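Local coordinates for protein cytochrome P450 RhF (Acinetobacter radioresistens, PDB 6RO8) that probably acts as a monooxygenase, of which this is the haem domain that binds haem b and would oxidise organic substrates, at residues 183-188 against 221-226; 169-174 against 392-397. One frame throughout, in Å; residues are numbered along the deposited sequence.

Contact 1 (183-188 against 221-226); sequences PEDDMQ and WEYSGR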
ATOM      1  N   PRO A 183      20.964  -3.927   4.899  1.00 98.16           N
ATOM      2  CA  PRO A 183      21.592  -3.120   5.959  1.00 98.72           C
ATOM      3  C   PRO A 183      21.077  -1.689   5.951  1.00104.98           C
ATOM      4  O   PRO A 183      21.071  -1.020   4.916  1.00109.20           O
ATOM      5  CB  PRO A 183      23.087  -3.169   5.613  1.00 92.65           C
ATOM      6  CG  PRO A 183      23.227  -4.167   4.514  1.00 96.47           C
ATOM      7  CD  PRO A 183      21.907  -4.242   3.816  1.00 96.87           C
ATOM      8  N   GLU A 184      20.643  -1.227   7.119  1.00114.06           N
ATOM      9  CA  GLU A 184      20.242   0.162   7.272  1.00120.90           C
ATOM     10  C   GLU A 184      21.375   1.074   6.838  1.00119.35           C
ATOM     11  O   GLU A 184      22.542   0.809   7.116  1.00126.30           O
ATOM     12  CB  GLU A 184      19.875   0.444   8.730  1.00135.60           C
ATOM     13  CG  GLU A 184      19.209  -0.727   9.449  1.00142.38           C
ATOM     14  CD  GLU A 184      19.055  -0.494  10.940  1.00151.18           C
ATOM     15  OE1 GLU A 184      20.010   0.020  11.577  1.00154.10           O
ATOM     16  OE2 GLU A 184      17.972  -0.824  11.472  1.00152.49           O
ATOM     17  N   ASP A 185      21.033   2.137   6.126  1.00118.77           N
ATOM     18  CA  ASP A 185      21.917   3.294   6.099  1.00127.78           C
ATOM     19  C   ASP A 185      21.055   4.543   6.047  1.00123.17           C
ATOM     20  O   ASP A 185      20.080   4.637   6.798  1.00127.76           O
ATOM     21  CB  ASP A 185      22.920   3.244   4.942  1.00133.84           C
ATOM     22  CG  ASP A 185      22.290   2.916   3.618  1.00124.09           C
ATOM     23  OD1 ASP A 185      21.108   2.524   3.599  1.00123.38           O
ATOM     24  OD2 ASP A 185      22.997   3.044   2.597  1.00121.95           O
ATOM     25  N   ASP A 186      21.395   5.506   5.188  1.00120.01           N
ATOM     26  CA  ASP A 186      20.679   6.779   5.180  1.00119.65           C
ATOM     27  C   ASP A 186      19.183   6.545   5.011  1.00108.61           C
ATOM     28  O   ASP A 186      18.728   6.080   3.963  1.00100.00           O
ATOM     29  CB  ASP A 186      21.220   7.704   4.094  1.00126.86           C
ATOM     30  CG  ASP A 186      20.926   9.172   4.382  1.00137.55           C
ATOM     31  OD1 ASP A 186      20.081   9.453   5.261  1.00138.15           O
ATOM     32  OD2 ASP A 186      21.534  10.045   3.718  1.00146.20           O
ATOM     33  N   MET A 187      18.418   6.832   6.060  1.00103.94           N
ATOM     34  CA  MET A 187      16.996   6.544   6.035  1.00 99.49           C
ATOM     35  C   MET A 187      16.207   7.665   5.392  1.00101.44           C
ATOM     36  O   MET A 187      15.158   7.409   4.790  1.00 98.97           O
ATOM     37  CB  MET A 187      16.498   6.296   7.449  1.00103.06           C
ATOM     38  CG  MET A 187      17.306   5.244   8.139  1.00112.61           C
ATOM     39  SD  MET A 187      16.398   3.709   8.249  1.00117.23           S
ATOM     40  CE  MET A 187      15.140   4.219   9.419  1.00118.84           C
ATOM     41  N   GLN A 188      16.677   8.905   5.518  1.00100.31           N
ATOM     42  CA  GLN A 188      16.062   9.967   4.740  1.00104.97           C
ATOM     43  C   GLN A 188      16.303   9.747   3.252  1.00110.26           C
ATOM     44  O   GLN A 188      15.437  10.069   2.427  1.00110.49           O
ATOM     45  CB  GLN A 188      16.577  11.334   5.200  1.00110.58           C
ATOM     46  CG  GLN A 188      15.872  11.883   6.458  1.00119.17           C
ATOM     47  CD  GLN A 188      14.354  12.079   6.287  1.00128.49           C
ATOM     48  OE1 GLN A 188      13.847  12.204   5.164  1.00130.29           O
ATOM     49  NE2 GLN A 188      13.627  12.112   7.408  1.00126.44           N
ATOM     50  N   TRP A 221      17.163   2.296  -8.583  1.00 80.22           N
ATOM     51  CA  TRP A 221      17.528   1.066  -9.276  1.00 85.50           C
ATOM     52  C   TRP A 221      19.004   0.746  -9.081  1.00 90.20           C
ATOM     53  O   TRP A 221      19.369  -0.386  -8.746  1.00 83.91           O
ATOM     54  CB  TRP A 221      17.205   1.190 -10.769  1.00 84.68           C
ATOM     55  CG  TRP A 221      17.479  -0.061 -11.541  1.00 86.22           C
ATOM     56  CD1 TRP A 221      18.558  -0.320 -12.337  1.00 87.48           C
ATOM     57  CD2 TRP A 221      16.660  -1.233 -11.585  1.00 88.08           C
ATOM     58  NE1 TRP A 221      18.459  -1.581 -12.874  1.00 88.75           N
ATOM     59  CE2 TRP A 221      17.303  -2.164 -12.428  1.00 85.59           C
ATOM     60  CE3 TRP A 221      15.446  -1.585 -10.997  1.00 92.17           C
ATOM     61  CZ2 TRP A 221      16.776  -3.422 -12.693  1.00 80.19           C
ATOM     62  CZ3 TRP A 221      14.922  -2.838 -11.257  1.00 94.68           C
ATOM     63  CH2 TRP A 221      15.588  -3.741 -12.099  1.00 88.90           C
ATOM     64  N   GLU A 222      19.869   1.737  -9.297  1.00 87.42           N
ATOM     65  CA  GLU A 222      21.297   1.517  -9.130  1.00 89.54           C
ATOM     66  C   GLU A 222      21.632   1.118  -7.705  1.00 94.04           C
ATOM     67  O   GLU A 222      22.429   0.197  -7.486  1.00 97.60           O
ATOM     68  CB  GLU A 222      22.060   2.772  -9.517  1.00 89.43           C
ATOM     69  CG  GLU A 222      23.535   2.564  -9.633  1.00 88.68           C
ATOM     70  CD  GLU A 222      24.196   3.746 -10.289  1.00107.59           C
ATOM     71  OE1 GLU A 222      23.916   4.880  -9.848  1.00113.79           O
ATOM     72  OE2 GLU A 222      24.982   3.548 -11.244  1.00111.39           O
ATOM     73  N   TYR A 223      21.033   1.796  -6.724  1.00 98.58           N
ATOM     74  CA  TYR A 223      21.270   1.457  -5.324  1.00102.85           C
ATOM     75  C   TYR A 223      20.942  -0.012  -5.041  1.00101.89           C
ATOM     76  O   TYR A 223      21.770  -0.751  -4.494  1.00101.08           O
ATOM     77  CB  TYR A 223      20.450   2.378  -4.410  1.00 98.16           C
ATOM     78  CG  TYR A 223      20.596   2.045  -2.936  1.00102.58           C
ATOM     79  CD1 TYR A 223      21.713   2.463  -2.211  1.00107.02           C
ATOM     80  CD2 TYR A 223      19.619   1.309  -2.271  1.00103.63           C
ATOM     81  CE1 TYR A 223      21.852   2.161  -0.868  1.00109.82           C
ATOM     82  CE2 TYR A 223      19.750   0.995  -0.917  1.00106.61           C
ATOM     83  CZ  TYR A 223      20.871   1.424  -0.227  1.00106.64           C
ATOM     84  OH  TYR A 223      21.020   1.129   1.106  1.00 97.02           O
ATOM     85  N   SER A 224      19.727  -0.448  -5.408  1.00 91.49           N
ATOM     86  CA  SER A 224      19.256  -1.817  -5.222  1.00 94.95           C
ATOM     87  C   SER A 224      20.207  -2.790  -5.894  1.00 92.43           C
ATOM     88  O   SER A 224      20.441  -3.894  -5.381  1.00 92.99           O
ATOM     89  CB  SER A 224      17.815  -1.955  -5.745  1.00 88.76           C
ATOM     90  OG  SER A 224      17.611  -1.115  -6.869  1.00111.76           O
ATOM     91  N   GLY A 225      20.796  -2.382  -7.019  1.00 90.29           N
ATOM     92  CA  GLY A 225      21.811  -3.213  -7.635  1.00 93.25           C
ATOM     93  C   GLY A 225      23.005  -3.455  -6.734  1.00 93.32           C
ATOM     94  O   GLY A 225      23.378  -4.602  -6.493  1.00 88.42           O
ATOM     95  N   ARG A 226      23.634  -2.374  -6.255  1.00112.21           N
ATOM     96  CA  ARG A 226      24.790  -2.490  -5.372  1.00116.46           C
ATOM     97  C   ARG A 226      24.454  -3.329  -4.130  1.00115.89           C
ATOM     98  O   ARG A 226      25.255  -4.170  -3.693  1.00118.47           O
ATOM     99  CB  ARG A 226      25.288  -1.076  -4.989  1.00123.36           C
ATOM    100  CG  ARG A 226      26.581  -1.030  -4.128  1.00144.37           C
ATOM    101  CD  ARG A 226      26.751   0.286  -3.323  1.00147.79           C
ATOM    102  NE  ARG A 226      25.772   0.451  -2.242  1.00145.88           N
ATOM    103  CZ  ARG A 226      26.012   1.063  -1.085  1.00144.20           C
ATOM    104  NH1 ARG A 226      27.239   1.529  -0.816  1.00145.50           N
ATOM    105  NH2 ARG A 226      25.049   1.152  -0.163  1.00138.22           N
TER
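Asp-185 and Tyr-223 meet across a wide backbone gap, their CA atoms 11.6 Å apart, where the turn leading into helix 187-202 stands beside helix 207-233. Most of that distance is bridged from the helix side, where a tyrosine suits because its ring is a stiff arm ending in a hydroxyl. With CG anti to the backbone N (chi1 177°), the ring leaves the helix toward the turn. The carboxylate of Asp-185 comes from the opposite direction, so that Tyr-223 OH lies 2.9 Å from Asp-185 OD1 and 3.1 Å from OD2. With one proton and both oxygens within reach, this is a weak hydrogen bond to the carboxylate as a whole. The carboxylate and ring planes are 22° apart, with OD2 at the ring's edge. Arg-226 bends at chi3 (68°) and brings NH2 to 3.9 Å from Asp-185 OD2, a long salt bridge near the guanidinium plane. Aspartate suits because its short carboxylate serves both hydroxyl and guanidinium. The pairing lies at the surface, joining the turn between what correspond to helices E and F of the P450 fold to helix G. Beside it, Met-187 packs on helix 170-179 and Trp-221 against helix 257-270.

Contact 2 (169-174 against 392-397); sequences WEIPLM and CIFIEE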
ATOM      1  N   TRP A 169       6.840   6.650  10.141  1.00 74.91           N
ATOM      2  CA  TRP A 169       7.525   6.142   8.955  1.00 75.47           C
ATOM      3  C   TRP A 169       8.849   5.457   9.279  1.00 79.23           C
ATOM      4  O   TRP A 169       9.237   4.500   8.596  1.00 71.82           O
ATOM      5  CB  TRP A 169       7.753   7.263   7.930  1.00 77.80           C
ATOM      6  CG  TRP A 169       8.891   8.179   8.199  1.00 93.99           C
ATOM      7  CD1 TRP A 169       8.836   9.388   8.828  1.00102.74           C
ATOM      8  CD2 TRP A 169      10.262   7.987   7.816  1.00106.62           C
ATOM      9  NE1 TRP A 169      10.092   9.959   8.877  1.00109.74           N
ATOM     10  CE2 TRP A 169      10.984   9.117   8.267  1.00112.30           C
ATOM     11  CE3 TRP A 169      10.951   6.966   7.147  1.00100.40           C
ATOM     12  CZ2 TRP A 169      12.357   9.250   8.070  1.00110.99           C
ATOM     13  CZ3 TRP A 169      12.307   7.101   6.953  1.00 97.68           C
ATOM     14  CH2 TRP A 169      12.999   8.234   7.414  1.00109.03           C
ATOM     15  N   GLU A 170       9.529   5.887  10.335  1.00 76.27           N
ATOM     16  CA  GLU A 170      10.874   5.391  10.579  1.00 81.36           C
ATOM     17  C   GLU A 170      10.863   3.943  11.065  1.00 83.42           C
ATOM     18  O   GLU A 170      11.699   3.136  10.647  1.00 80.63           O
ATOM     19  CB  GLU A 170      11.545   6.301  11.588  1.00 94.02           C
ATOM     20  CG  GLU A 170      13.011   6.480  11.445  1.00108.79           C
ATOM     21  CD  GLU A 170      13.520   7.219  12.642  1.00129.35           C
ATOM     22  OE1 GLU A 170      12.777   8.113  13.111  1.00135.66           O
ATOM     23  OE2 GLU A 170      14.610   6.876  13.148  1.00137.46           O
ATOM     24  N   ILE A 171       9.928   3.589  11.942  1.00 79.92           N
ATOM     25  CA  ILE A 171       9.910   2.240  12.503  1.00 74.99           C
ATOM     26  C   ILE A 171       9.523   1.211  11.439  1.00 76.87           C
ATOM     27  O   ILE A 171      10.244   0.215  11.282  1.00 77.27           O
ATOM     28  CB  ILE A 171       9.001   2.169  13.740  1.00 73.12           C
ATOM     29  CG1 ILE A 171       9.749   2.730  14.951  1.00 76.33           C
ATOM     30  CG2 ILE A 171       8.557   0.739  14.010  1.00 69.91           C
ATOM     31  CD1 ILE A 171       8.907   2.828  16.211  1.00 84.06           C
ATOM     32  N   PRO A 172       8.424   1.383  10.683  1.00 69.84           N
ATOM     33  CA  PRO A 172       8.131   0.401   9.627  1.00 69.66           C
ATOM     34  C   PRO A 172       9.281   0.232   8.663  1.00 72.90           C
ATOM     35  O   PRO A 172       9.564  -0.898   8.244  1.00 75.00           O
ATOM     36  CB  PRO A 172       6.891   0.983   8.933  1.00 66.84           C
ATOM     37  CG  PRO A 172       6.285   1.841   9.948  1.00 67.01           C
ATOM     38  CD  PRO A 172       7.427   2.463  10.678  1.00 69.15           C
ATOM     39  N   LEU A 173       9.966   1.332   8.321  1.00 74.32           N
ATOM     40  CA  LEU A 173      11.158   1.249   7.484  1.00 73.69           C
ATOM     41  C   LEU A 173      12.206   0.338   8.115  1.00 78.10           C
ATOM     42  O   LEU A 173      12.672  -0.619   7.486  1.00 74.03           O
ATOM     43  CB  LEU A 173      11.733   2.643   7.255  1.00 75.76           C
ATOM     44  CG  LEU A 173      13.035   2.643   6.440  1.00 88.65           C
ATOM     45  CD1 LEU A 173      12.822   1.932   5.101  1.00 75.34           C
ATOM     46  CD2 LEU A 173      13.579   4.059   6.205  1.00 91.77           C
ATOM     47  N   MET A 174      12.576   0.611   9.370  1.00 73.76           N
ATOM     48  CA  MET A 174      13.577  -0.207  10.044  1.00 79.21           C
ATOM     49  C   MET A 174      13.158  -1.669  10.116  1.00 80.10           C
ATOM     50  O   MET A 174      13.967  -2.571   9.867  1.00 79.93           O
ATOM     51  CB  MET A 174      13.817   0.326  11.445  1.00 84.35           C
ATOM     52  CG  MET A 174      14.894   1.343  11.532  1.00100.55           C
ATOM     53  SD  MET A 174      14.786   1.974  13.198  1.00120.10           S
ATOM     54  CE  MET A 174      13.701   3.378  12.959  1.00116.15           C
ATOM     55  N   CYS A 392      -1.023  -2.807  15.517  1.00 61.97           N
ATOM     56  CA  CYS A 392      -1.423  -3.070  16.910  1.00 71.32           C
ATOM     57  C   CYS A 392      -0.417  -2.531  17.918  1.00 74.18           C
ATOM     58  O   CYS A 392      -0.804  -1.822  18.855  1.00 79.31           O
ATOM     59  CB  CYS A 392      -1.665  -4.566  17.110  1.00 64.92           C
ATOM     60  SG  CYS A 392      -2.892  -5.217  15.952  1.00 71.92           S
ATOM     61  N   ILE A 393       0.872  -2.832  17.737  1.00 73.43           N
ATOM     62  CA  ILE A 393       1.869  -2.381  18.706  1.00 74.78           C
ATOM     63  C   ILE A 393       1.873  -0.858  18.804  1.00 76.20           C
ATOM     64  O   ILE A 393       1.895  -0.296  19.909  1.00 80.14           O
ATOM     65  CB  ILE A 393       3.263  -2.930  18.355  1.00 72.92           C
ATOM     66  CG1 ILE A 393       3.336  -4.434  18.649  1.00 71.16           C
ATOM     67  CG2 ILE A 393       4.347  -2.216  19.158  1.00 68.33           C
ATOM     68  CD1 ILE A 393       4.221  -5.204  17.666  1.00 77.18           C
ATOM     69  N   PHE A 394       1.818  -0.164  17.664  1.00 75.97           N
ATOM     70  CA  PHE A 394       1.719   1.296  17.713  1.00 73.74           C
ATOM     71  C   PHE A 394       0.574   1.721  18.614  1.00 75.46           C
ATOM     72  O   PHE A 394       0.768   2.467  19.580  1.00 83.96           O
ATOM     73  CB  PHE A 394       1.514   1.894  16.321  1.00 71.36           C
ATOM     74  CG  PHE A 394       2.754   1.962  15.500  1.00 85.31           C
ATOM     75  CD1 PHE A 394       3.939   2.434  16.043  1.00 89.36           C
ATOM     76  CD2 PHE A 394       2.735   1.551  14.169  1.00 85.68           C
ATOM     77  CE1 PHE A 394       5.083   2.494  15.265  1.00 92.72           C
ATOM     78  CE2 PHE A 394       3.865   1.603  13.400  1.00 81.45           C
ATOM     79  CZ  PHE A 394       5.038   2.078  13.940  1.00 93.44           C
ATOM     80  N   ILE A 395      -0.623   1.216  18.328  1.00 66.33           N
ATOM     81  CA  ILE A 395      -1.811   1.661  19.043  1.00 77.56           C
ATOM     82  C   ILE A 395      -1.787   1.198  20.500  1.00 81.55           C
ATOM     83  O   ILE A 395      -2.174   1.949  21.408  1.00 79.36           O
ATOM     84  CB  ILE A 395      -3.065   1.168  18.307  1.00 75.89           C
ATOM     85  CG1 ILE A 395      -3.111   1.773  16.905  1.00 65.71           C
ATOM     86  CG2 ILE A 395      -4.311   1.502  19.108  1.00 78.42           C
ATOM     87  CD1 ILE A 395      -4.053   1.044  15.971  1.00 66.03           C
ATOM     88  N   GLU A 396      -1.346  -0.042  20.750  1.00 80.31           N
ATOM     89  CA  GLU A 396      -1.242  -0.519  22.122  1.00 80.37           C
ATOM     90  C   GLU A 396      -0.320   0.384  22.925  1.00 82.18           C
ATOM     91  O   GLU A 396      -0.694   0.872  23.998  1.00 79.26           O
ATOM     92  CB  GLU A 396      -0.751  -1.971  22.162  1.00 85.57           C
ATOM     93  CG  GLU A 396      -1.033  -2.706  23.498  1.00 85.34           C
ATOM     94  CD  GLU A 396       0.015  -2.409  24.571  1.00100.39           C
ATOM     95  OE1 GLU A 396       1.094  -1.927  24.168  1.00101.42           O
ATOM     96  OE2 GLU A 396      -0.233  -2.646  25.799  1.00 95.03           O
ATOM     97  N   GLU A 397       0.888   0.637  22.401  1.00 81.62           N
ATOM     98  CA  GLU A 397       1.858   1.448  23.130  1.00 85.73           C
ATOM     99  C   GLU A 397       1.289   2.826  23.426  1.00 92.85           C
ATOM    100  O   GLU A 397       1.309   3.289  24.574  1.00108.88           O
ATOM    101  CB  GLU A 397       3.168   1.556  22.344  1.00 71.92           C
ATOM    102  CG  GLU A 397       4.357   2.177  23.123  1.00 76.24           C
ATOM    103  CD  GLU A 397       4.937   1.217  24.174  1.00 94.07           C
ATOM    104  OE1 GLU A 397       5.739   1.666  25.042  1.00 96.54           O
ATOM    105  OE2 GLU A 397       4.587   0.008  24.137  1.00 91.04           O
TER
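Ile-171 lies against the far end of the Phe-394 ring, which reaches about halfway across the 9.8 Å between their CA atoms. Starting at CB, 4.0 Å from Phe-394 CZ, the isoleucine splits into two branches. CG2, anti to the backbone N, makes the nearest approach, 3.8 Å from Phe-394 CZ, and meets the ring obliquely. The other branch leaves through CG1 and, extended at chi2 (175°), carries CD1 along the phenylalanine to within 4.0 Å of CE1. Isoleucine and phenylalanine run antiparallel, side by side, and a beta-branched residue suits the place because it offers two methyls to one ring. Helices 170-179 and 384-401 correspond to helices E and L of the P450 fold, members of its conserved four-helix bundle. The other two helices also take part: Ile-171 touches Val-148 of helix 134-155, while Phe-394 rests on Ser-279 of helix 273-288. A flat, wholly apolar ring suits this buried site between helices. Pro-172 adds its CD at the edge of the phenylalanine ring, 4.1 Å from CZ. Proline is tolerated near the start of a helix, where its missing N-H costs no backbone bond. Its side chain also packs on Ala-276 and lies about 8 Å from the haem.

From the N terminus the chain first reaches 169-174, at the start of helix 170-179, and then turns through 183-188 into helix 187-202. Contact 1 closes a short, almost wholly helical loop when helix 207-233 returns past that turn. Contact 2 closes a far longer loop, with 217 residues between its segments, once the chain has passed through the intervening helices and strands to helix 384-401, so contact 1 is nested within it. Although their centres are 22 Å apart, the two meet through consecutive helices: Met-187 packs on Leu-173 and Met-174, and Gln-188 on Trp-169. Together they tie the surface pair of helices 187-202 and 207-233, through helix 170-179, to the buried helical bundle near the haem.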